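PDB 6LZI: DNA mismatch repair protein MutL from Aquifex aeolicus, which binds and probably hydrolyses ATP through its N-terminal Bergerat-fold domain, as part of the repair of mismatched DNA by the MutL endonuclease. Local coordinates for residues 59-64 with 114-119; 162-167 with 187-192; 198-203 with 262-267. All blocks are in the same frame, centred on the assembly; numbering follows the deposited sequence.

Interaction 1 (59-64 with 114-119); sequences EDVEKV and KEIEVE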
loop_
_atom_site.group_PDB
_atom_site.type_symbol
_atom_site.label_atom_id
_atom_site.label_comp_id
_atom_site.label_asym_id
_atom_site.label_seq_id
_atom_site.Cartn_x
_atom_site.Cartn_y
_atom_site.Cartn_z
ATOM N N GLU A 59 24.182 -11.912 -0.897
ATOM C CA GLU A 59 24.094 -13.366 -0.759
ATOM C C GLU A 59 22.656 -13.863 -0.649
ATOM O O GLU A 59 22.408 -15.054 -0.885
ATOM C CB GLU A 59 24.916 -13.839 0.448
ATOM C CG GLU A 59 26.381 -13.456 0.341
ATOM C CD GLU A 59 27.277 -14.284 1.234
ATOM O OE1 GLU A 59 27.441 -15.479 0.918
ATOM O OE2 GLU A 59 27.819 -13.750 2.236
ATOM N N ASP A 60 21.694 -12.983 -0.345
ATOM C CA ASP A 60 20.311 -13.387 -0.189
ATOM C C ASP A 60 19.442 -12.974 -1.376
ATOM O O ASP A 60 18.288 -13.420 -1.470
ATOM C CB ASP A 60 19.711 -12.803 1.115
ATOM C CG ASP A 60 20.439 -13.276 2.393
ATOM O OD1 ASP A 60 20.805 -14.472 2.478
ATOM O OD2 ASP A 60 20.653 -12.462 3.325
ATOM N N VAL A 61 19.959 -12.135 -2.283
ATOM C CA VAL A 61 19.135 -11.666 -3.397
ATOM C C VAL A 61 18.576 -12.853 -4.190
ATOM O O VAL A 61 17.366 -12.912 -4.478
ATOM C CB VAL A 61 19.934 -10.695 -4.289
ATOM C CG1 VAL A 61 19.171 -10.368 -5.564
ATOM C CG2 VAL A 61 20.224 -9.425 -3.527
ATOM N N GLU A 62 19.435 -13.850 -4.506
ATOM C CA GLU A 62 18.978 -14.930 -5.389
ATOM C C GLU A 62 17.885 -15.762 -4.722
ATOM O O GLU A 62 16.927 -16.198 -5.385
ATOM C CB GLU A 62 20.142 -15.835 -5.810
ATOM C CG GLU A 62 19.920 -16.459 -7.184
ATOM C CD GLU A 62 20.648 -17.791 -7.406
ATOM O OE1 GLU A 62 21.870 -17.872 -7.141
ATOM O OE2 GLU A 62 19.984 -18.760 -7.847
ATOM N N LYS A 63 17.998 -15.923 -3.409
ATOM C CA LYS A 63 17.099 -16.764 -2.625
ATOM C C LYS A 63 15.645 -16.292 -2.693
ATOM O O LYS A 63 14.719 -17.112 -2.740
ATOM C CB LYS A 63 17.619 -16.773 -1.181
ATOM C CG LYS A 63 16.968 -17.740 -0.206
ATOM C CD LYS A 63 15.834 -17.055 0.559
ATOM C CE LYS A 63 16.283 -15.713 1.146
ATOM N NZ LYS A 63 15.142 -14.768 1.330
ATOM N N VAL A 64 15.416 -14.975 -2.716
ATOM C CA VAL A 64 14.065 -14.459 -2.527
ATOM C C VAL A 64 13.155 -14.711 -3.715
ATOM O O VAL A 64 11.941 -14.518 -3.591
ATOM C CB VAL A 64 14.101 -12.950 -2.207
ATOM C CG1 VAL A 64 14.981 -12.677 -1.011
ATOM C CG2 VAL A 64 14.564 -12.156 -3.421
ATOM N N LYS A 114 22.831 -5.366 -6.068
ATOM C CA LYS A 114 22.778 -6.526 -6.929
ATOM C C LYS A 114 21.381 -6.641 -7.531
ATOM O O LYS A 114 20.358 -6.396 -6.863
ATOM C CB LYS A 114 23.185 -7.800 -6.119
ATOM C CG LYS A 114 22.889 -9.120 -6.834
ATOM C CD LYS A 114 23.512 -10.318 -6.178
ATOM C CE LYS A 114 24.923 -10.041 -5.698
ATOM N NZ LYS A 114 25.997 -9.706 -6.709
ATOM N N GLU A 115 21.319 -7.118 -8.753
ATOM C CA GLU A 115 20.051 -7.179 -9.477
ATOM C C GLU A 115 19.834 -8.595 -10.000
ATOM O O GLU A 115 20.753 -9.201 -10.527
ATOM C CB GLU A 115 20.078 -6.180 -10.629
ATOM C CG GLU A 115 18.862 -6.384 -11.516
ATOM C CD GLU A 115 18.799 -5.417 -12.622
ATOM O OE1 GLU A 115 18.772 -4.228 -12.342
ATOM O OE2 GLU A 115 18.800 -5.852 -13.784
ATOM N N ILE A 116 18.642 -9.138 -9.806
ATOM C CA ILE A 116 18.317 -10.461 -10.337
ATOM C C ILE A 116 17.175 -10.293 -11.318
ATOM O O ILE A 116 16.285 -9.451 -11.139
ATOM C CB ILE A 116 17.944 -11.449 -9.213
ATOM C CG1 ILE A 116 17.676 -12.839 -9.781
ATOM C CG2 ILE A 116 16.723 -10.986 -8.423
ATOM C CD1 ILE A 116 18.010 -13.977 -8.824
ATOM N N GLU A 117 17.233 -11.030 -12.404
ATOM C CA GLU A 117 16.230 -10.915 -13.440
ATOM C C GLU A 117 15.606 -12.291 -13.681
ATOM O O GLU A 117 16.297 -13.315 -13.689
ATOM C CB GLU A 117 16.811 -10.339 -14.750
ATOM C CG GLU A 117 15.746 -10.229 -15.827
ATOM C CD GLU A 117 16.242 -9.540 -17.103
ATOM O OE1 GLU A 117 17.461 -9.478 -17.284
ATOM O OE2 GLU A 117 15.418 -9.062 -17.908
ATOM N N VAL A 118 14.283 -12.316 -13.775
ATOM C CA VAL A 118 13.564 -13.588 -13.841
ATOM C C VAL A 118 12.478 -13.417 -14.882
ATOM O O VAL A 118 11.859 -12.355 -14.973
ATOM C CB VAL A 118 12.960 -13.992 -12.475
ATOM C CG1 VAL A 118 12.010 -15.163 -12.609
ATOM C CG2 VAL A 118 14.070 -14.295 -11.462
ATOM N N GLU A 119 12.204 -14.470 -15.638
ATOM C CA GLU A 119 11.057 -14.468 -16.518
ATOM C C GLU A 119 10.235 -15.709 -16.222
ATOM O O GLU A 119 10.727 -16.833 -16.391
ATOM C CB GLU A 119 11.491 -14.465 -17.973
ATOM C CG GLU A 119 10.364 -14.243 -18.925
ATOM C CD GLU A 119 10.742 -14.656 -20.326
ATOM O OE1 GLU A 119 10.359 -15.778 -20.740
ATOM O OE2 GLU A 119 11.440 -13.858 -20.993
#
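Val-61 lies against the strand 113-119, its side chain reaching the aliphatic chain of Lys-114 and the side chain of Ile-116. Its CB faces Lys-114 CD at 4.1 Å. Branch CG1, set anti to the backbone N (chi1 171°), makes several of the approaches: it meets Ile-116 CG2 at 3.8 Å and Ile-116 CB at 4.0 Å, and it also approaches Lys-114 CG. The Val-61 and Ile-116 side chains run past each other in opposite directions, so they touch along their flanks. One residue on, Glu-62 crosses Ile-116 at about a right angle, and Glu-62 CG rests on Ile-116 CD1 at 3.5 Å before the carboxylate turns away from the strand. Leu-103 of the neighbouring strand 100-106 touches both Val-61 and Ile-116, and Ile-123 on the other side of strand 113-119 touches Ile-116 and Glu-62. The contact thus seats the short helix 58-61 on the sheet of the Bergerat ATPase fold, together with the residues after it, among them Val-64, which touches the bound ADP. No hydrogen bond links the two segments; dispersion and burial of methyl and methylene groups hold them together, with the lysine and glutamate contributing their carbon chains rather than their charges.

Interaction 2 (162-167 with 187-192); sequences KVLELI and ETLKLK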
loop_
_atom_site.group_PDB
_atom_site.type_symbol
_atom_site.label_atom_id
_atom_site.label_comp_id
_atom_site.label_asym_id
_atom_site.label_seq_id
_atom_site.Cartn_x
_atom_site.Cartn_y
_atom_site.Cartn_z
ATOM N N LYS A 162 -7.777 0.934 -8.311
ATOM C CA LYS A 162 -7.572 -0.027 -7.232
ATOM C C LYS A 162 -6.211 0.173 -6.592
ATOM O O LYS A 162 -6.099 0.130 -5.378
ATOM C CB LYS A 162 -7.714 -1.464 -7.727
ATOM C CG LYS A 162 -9.108 -1.819 -8.181
ATOM C CD LYS A 162 -9.073 -2.913 -9.249
ATOM C CE LYS A 162 -8.622 -4.272 -8.714
ATOM N NZ LYS A 162 -8.615 -5.397 -9.790
ATOM N N VAL A 163 -5.198 0.510 -7.398
ATOM C CA VAL A 163 -3.862 0.772 -6.893
ATOM C C VAL A 163 -3.844 2.092 -6.138
ATOM O O VAL A 163 -3.242 2.194 -5.062
ATOM C CB VAL A 163 -2.827 0.782 -8.051
ATOM C CG1 VAL A 163 -1.481 1.390 -7.547
ATOM C CG2 VAL A 163 -2.598 -0.588 -8.546
ATOM N N LEU A 164 -4.586 3.079 -6.630
ATOM C CA LEU A 164 -4.699 4.358 -5.917
ATOM C C LEU A 164 -5.322 4.180 -4.538
ATOM O O LEU A 164 -4.761 4.673 -3.534
ATOM C CB LEU A 164 -5.501 5.367 -6.728
ATOM C CG LEU A 164 -5.644 6.757 -6.059
ATOM C CD1 LEU A 164 -4.319 7.327 -5.706
ATOM C CD2 LEU A 164 -6.378 7.695 -7.046
ATOM N N GLU A 165 -6.446 3.422 -4.469
ATOM C CA GLU A 165 -7.083 3.125 -3.177
ATOM C C GLU A 165 -6.168 2.339 -2.235
ATOM O O GLU A 165 -6.116 2.616 -1.032
ATOM C CB GLU A 165 -8.377 2.311 -3.368
ATOM C CG GLU A 165 -9.603 3.151 -3.794
ATOM C CD GLU A 165 -9.758 4.411 -2.939
ATOM O OE1 GLU A 165 -9.630 5.541 -3.482
ATOM O OE2 GLU A 165 -9.953 4.262 -1.707
ATOM N N LEU A 166 -5.478 1.320 -2.749
ATOM C CA LEU A 166 -4.514 0.576 -1.933
ATOM C C LEU A 166 -3.443 1.469 -1.342
ATOM O O LEU A 166 -3.083 1.309 -0.180
ATOM C CB LEU A 166 -3.860 -0.532 -2.769
ATOM C CG LEU A 166 -2.794 -1.332 -2.023
ATOM C CD1 LEU A 166 -3.475 -2.290 -1.006
ATOM C CD2 LEU A 166 -1.828 -2.084 -2.981
ATOM N N ILE A 167 -2.856 2.362 -2.144
ATOM C CA ILE A 167 -1.772 3.199 -1.585
ATOM C C ILE A 167 -2.336 4.170 -0.551
ATOM O O ILE A 167 -1.716 4.417 0.483
ATOM C CB ILE A 167 -1.014 3.955 -2.689
ATOM C CG1 ILE A 167 -0.397 2.961 -3.688
ATOM C CG2 ILE A 167 0.031 4.880 -1.987
ATOM C CD1 ILE A 167 0.568 1.918 -3.065
ATOM N N GLU A 187 2.474 12.239 -11.621
ATOM C CA GLU A 187 2.591 12.038 -10.179
ATOM C C GLU A 187 1.185 12.144 -9.606
ATOM O O GLU A 187 0.690 13.251 -9.389
ATOM C CB GLU A 187 3.532 13.080 -9.578
ATOM C CG GLU A 187 4.204 12.670 -8.255
ATOM C CD GLU A 187 5.013 13.808 -7.588
ATOM O OE1 GLU A 187 6.127 13.555 -7.069
ATOM O OE2 GLU A 187 4.509 14.954 -7.539
ATOM N N THR A 188 0.494 11.009 -9.404
ATOM C CA THR A 188 -0.892 11.144 -8.985
ATOM C C THR A 188 -1.092 11.157 -7.463
ATOM O O THR A 188 -2.174 11.537 -7.012
ATOM C CB THR A 188 -1.784 10.099 -9.607
ATOM O OG1 THR A 188 -1.610 8.847 -8.960
ATOM C CG2 THR A 188 -1.522 10.022 -11.148
ATOM N N LEU A 189 -0.082 10.826 -6.669
ATOM C CA LEU A 189 -0.282 10.859 -5.215
ATOM C C LEU A 189 1.071 11.188 -4.612
ATOM O O LEU A 189 2.082 10.630 -5.048
ATOM C CB LEU A 189 -0.862 9.530 -4.697
ATOM C CG LEU A 189 -1.124 9.095 -3.243
ATOM C CD1 LEU A 189 0.162 8.781 -2.508
ATOM C CD2 LEU A 189 -1.945 10.111 -2.475
ATOM N N LYS A 190 1.113 12.143 -3.682
ATOM C CA LYS A 190 2.368 12.469 -3.006
ATOM C C LYS A 190 1.977 12.783 -1.585
ATOM O O LYS A 190 1.253 13.760 -1.365
ATOM C CB LYS A 190 3.099 13.692 -3.571
ATOM C CG LYS A 190 3.372 13.675 -4.989
ATOM C CD LYS A 190 2.127 13.911 -5.867
ATOM C CE LYS A 190 1.358 15.182 -5.565
ATOM N NZ LYS A 190 -0.075 14.939 -5.926
ATOM N N LEU A 191 2.412 11.952 -0.654
ATOM C CA LEU A 191 2.138 12.154 0.765
ATOM C C LEU A 191 3.447 12.189 1.534
ATOM O O LEU A 191 4.180 11.213 1.519
ATOM C CB LEU A 191 1.262 11.016 1.287
ATOM C CG LEU A 191 -0.084 11.148 0.568
ATOM C CD1 LEU A 191 -0.862 9.890 0.789
ATOM C CD2 LEU A 191 -0.838 12.360 1.117
ATOM N N LYS A 192 3.741 13.316 2.211
ATOM C CA LYS A 192 4.937 13.388 3.029
ATOM C C LYS A 192 4.622 12.987 4.455
ATOM O O LYS A 192 3.458 12.945 4.878
ATOM C CB LYS A 192 5.510 14.794 2.986
ATOM C CG LYS A 192 5.662 15.110 1.477
ATOM C CD LYS A 192 6.917 14.571 0.937
ATOM C CE LYS A 192 7.433 15.515 -0.168
ATOM N NZ LYS A 192 8.445 14.836 -1.016
#
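Leu-189 meets helix 156-173 through two residues one turn apart, Leu-164 and Ile-167. The closer fit is at Ile-167, whose CG2 methyl comes within 3.9 Å of Leu-189 CD1, the two side chains meeting at a slant. With chi1 at -59°, that methyl stands anti to the backbone N and meets the leucine, while the CG1 arm leads away from the strand; on the helix 16-29 side, Ile-167 also touches Val-20. Both Ile-167 and Leu-189 are buried. Packing is looser at Leu-164, partly open to solvent, although it gives up more surface to the strand than Ile-167 does: its CD1 lies 4.2 Å from Leu-189 CB and 4.5 Å from Thr-188 OG1, a hydroxyl with a weak hydrogen bond to Ser-183. Thr-188 and Leu-189 form a classic beta bulge opposite Leu-181, and both point toward the helix. The axes of segments 162-167 and 187-191 run almost parallel, at 4° and 10.1 Å apart at closest approach; the helix lies against the large ATPase-domain sheet at its edge strand, 186-191. Apart from the loose brush with the threonine hydroxyl, the groups that meet are apolar, which implies cohesion by dispersion and hydrophobic burial, with position set by side-chain shape rather than by directional bonds.

Interaction 3 (198-203 with 262-267); sequences ERVEEV and VLYAEL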
loop_
_atom_site.group_PDB
_atom_site.type_symbol
_atom_site.label_atom_id
_atom_site.label_comp_id
_atom_site.label_asym_id
_atom_site.label_seq_id
_atom_site.Cartn_x
_atom_site.Cartn_y
_atom_site.Cartn_z
ATOM N N GLU A 198 -2.887 14.954 10.221
ATOM C CA GLU A 198 -2.430 15.609 8.993
ATOM C C GLU A 198 -2.494 14.660 7.805
ATOM O O GLU A 198 -2.868 15.075 6.690
ATOM C CB GLU A 198 -1.008 16.135 9.138
ATOM C CG GLU A 198 -0.952 17.333 10.015
ATOM C CD GLU A 198 0.379 17.480 10.731
ATOM O OE1 GLU A 198 1.326 16.672 10.502
ATOM O OE2 GLU A 198 0.472 18.429 11.543
ATOM N N ARG A 199 -2.157 13.374 8.040
ATOM C CA ARG A 199 -2.125 12.389 6.962
ATOM C C ARG A 199 -3.544 12.051 6.491
ATOM O O ARG A 199 -3.808 11.987 5.281
ATOM C CB ARG A 199 -1.386 11.143 7.455
ATOM C CG ARG A 199 -1.477 9.895 6.551
ATOM C CD ARG A 199 -1.017 10.205 5.114
ATOM N NE ARG A 199 0.393 10.584 5.093
ATOM C CZ ARG A 199 1.419 9.750 5.051
ATOM N NH1 ARG A 199 1.326 8.409 5.039
ATOM N NH2 ARG A 199 2.625 10.287 4.946
ATOM N N VAL A 200 -4.480 11.910 7.424
ATOM C CA VAL A 200 -5.872 11.740 7.028
ATOM C C VAL A 200 -6.334 12.889 6.163
ATOM O O VAL A 200 -7.019 12.687 5.164
ATOM C CB VAL A 200 -6.756 11.588 8.276
ATOM C CG1 VAL A 200 -8.199 11.522 7.867
ATOM C CG2 VAL A 200 -6.377 10.251 8.865
ATOM N N GLU A 201 -6.013 14.104 6.580
ATOM C CA GLU A 201 -6.558 15.271 5.921
ATOM C C GLU A 201 -5.955 15.441 4.528
ATOM O O GLU A 201 -6.665 15.832 3.590
ATOM C CB GLU A 201 -6.368 16.458 6.835
ATOM C CG GLU A 201 -7.299 16.300 8.014
ATOM C CD GLU A 201 -7.212 17.385 9.036
ATOM O OE1 GLU A 201 -8.101 17.416 9.889
ATOM O OE2 GLU A 201 -6.296 18.231 8.967
ATOM N N GLU A 202 -4.656 15.155 4.394
ATOM C CA GLU A 202 -4.023 15.192 3.072
ATOM C C GLU A 202 -4.677 14.175 2.145
ATOM O O GLU A 202 -4.962 14.486 0.979
ATOM C CB GLU A 202 -2.515 14.938 3.185
ATOM C CG GLU A 202 -1.728 16.026 3.891
ATOM C CD GLU A 202 -1.888 17.408 3.251
ATOM O OE1 GLU A 202 -1.794 17.556 2.003
ATOM O OE2 GLU A 202 -2.146 18.337 4.021
ATOM N N VAL A 203 -4.922 12.950 2.657
ATOM C CA VAL A 203 -5.483 11.862 1.834
ATOM C C VAL A 203 -6.871 12.231 1.338
ATOM O O VAL A 203 -7.195 12.049 0.161
ATOM C CB VAL A 203 -5.524 10.540 2.623
ATOM C CG1 VAL A 203 -6.500 9.423 1.906
ATOM C CG2 VAL A 203 -4.130 9.956 2.801
ATOM N N VAL A 262 -13.091 7.996 9.305
ATOM C CA VAL A 262 -11.928 7.136 9.301
ATOM C C VAL A 262 -11.762 6.654 10.713
ATOM O O VAL A 262 -11.446 7.441 11.607
ATOM C CB VAL A 262 -10.650 7.840 8.824
ATOM C CG1 VAL A 262 -9.512 6.820 8.765
ATOM C CG2 VAL A 262 -10.895 8.550 7.489
ATOM N N LEU A 263 -11.962 5.362 10.922
ATOM C CA LEU A 263 -11.986 4.788 12.252
ATOM C C LEU A 263 -10.778 3.886 12.456
ATOM O O LEU A 263 -10.591 2.906 11.728
ATOM C CB LEU A 263 -13.274 3.997 12.481
ATOM C CG LEU A 263 -13.369 3.180 13.775
ATOM C CD1 LEU A 263 -13.485 4.084 15.000
ATOM C CD2 LEU A 263 -14.552 2.232 13.701
ATOM N N TYR A 264 -9.980 4.215 13.461
ATOM C CA TYR A 264 -8.866 3.383 13.910
ATOM C C TYR A 264 -9.282 2.696 15.196
ATOM O O TYR A 264 -9.430 3.348 16.233
ATOM C CB TYR A 264 -7.615 4.231 14.140
ATOM C CG TYR A 264 -7.143 4.894 12.870
ATOM C CD1 TYR A 264 -7.697 6.121 12.437
ATOM C CD2 TYR A 264 -6.173 4.279 12.106
ATOM C CE1 TYR A 264 -7.218 6.696 11.236
ATOM C CE2 TYR A 264 -5.720 4.848 10.895
ATOM C CZ TYR A 264 -6.254 6.076 10.511
ATOM O OH TYR A 264 -5.852 6.652 9.323
ATOM N N ALA A 265 -9.489 1.388 15.121
ATOM C CA ALA A 265 -9.874 0.588 16.268
ATOM C C ALA A 265 -8.681 -0.252 16.707
ATOM O O ALA A 265 -7.973 -0.826 15.872
ATOM C CB ALA A 265 -11.059 -0.318 15.929
ATOM N N GLU A 266 -8.474 -0.313 18.016
ATOM C CA GLU A 266 -7.460 -1.143 18.648
ATOM C C GLU A 266 -8.174 -2.078 19.611
ATOM O O GLU A 266 -8.835 -1.619 20.548
ATOM C CB GLU A 266 -6.439 -0.284 19.387
ATOM C CG GLU A 266 -5.042 -0.892 19.498
ATOM C CD GLU A 266 -4.388 -0.515 20.808
ATOM O OE1 GLU A 266 -4.979 -0.808 21.873
ATOM O OE2 GLU A 266 -3.312 0.121 20.776
ATOM N N LEU A 267 -8.049 -3.377 19.375
ATOM C CA LEU A 267 -8.713 -4.393 20.172
ATOM C C LEU A 267 -7.728 -5.501 20.514
ATOM O O LEU A 267 -6.808 -5.783 19.730
ATOM C CB LEU A 267 -9.917 -4.985 19.423
ATOM C CG LEU A 267 -11.155 -4.089 19.376
ATOM C CD1 LEU A 267 -11.689 -3.938 17.953
ATOM C CD2 LEU A 267 -12.233 -4.627 20.317
#
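Val-200 divides its two methyls between Val-262 and Tyr-264, two residues that face the helix from alternate positions of strand 260-266. The contact is a helix-on-sheet packing where the two lobes of this ATPase fragment meet: helix 196-204 follows the last strand of the ATPase sheet, and strand 260-266 is the middle strand of the five-stranded mixed sheet in the second lobe, of the S5-like fold. Val-200 has the most surface buried here. Its CG1, anti to the backbone N (chi1 176°), points at Val-262 CG2 and meets it tip to tip at 4.0 Å. The second methyl, CG2, turns instead to the tyrosine, approaching the ring at its edge and near its plane. It lies 3.7 Å from Tyr-264 OH and 4.4 Å from CE1 of the same ring, and the two side chains run past each other in opposite directions. The valine therefore packs against the phenolic end; the ring also meets that of Phe-236 on the adjacent strand, the planes about 20° apart. Val-200 also touches Phe-223 on strand 219-225 and Leu-172 on helix 156-173, so it sits where elements of both lobes converge. Tyr-264 is only partly covered, and a bound diethylene glycol, probably from the crystallisation liquor, lies near its side chain. Its hydroxyl, though a methyl lies beside it, has a polar partner beyond the two segments: Tyr-264 OH is hydrogen-bonded to the backbone carbonyl oxygen of Leu-172.

None of the three contacts contains a hydrogen bond between its segments, but they differ in what is packed. Interactions 1 and 2 lie on the same eight-stranded sheet, with centres about 28 Å apart: interaction 2 pairs mainly aliphatic side chains at the edge strand 186-191, whereas interaction 1 uses the strand next to the opposite edge and mixes buried aliphatic residues with the carbon chains of charged ones. Both are partly buried. Interaction 3, the buried one, belongs to the second sheet and brings in an aromatic ring. Interactions 2 and 3 touch directly: Leu-191 packs on Glu-202 and Val-203, and Lys-192 O probably accepts a hydrogen bond from Arg-199 NH2 at 2.8 Å, joining strand 186-191 to the helix that follows it.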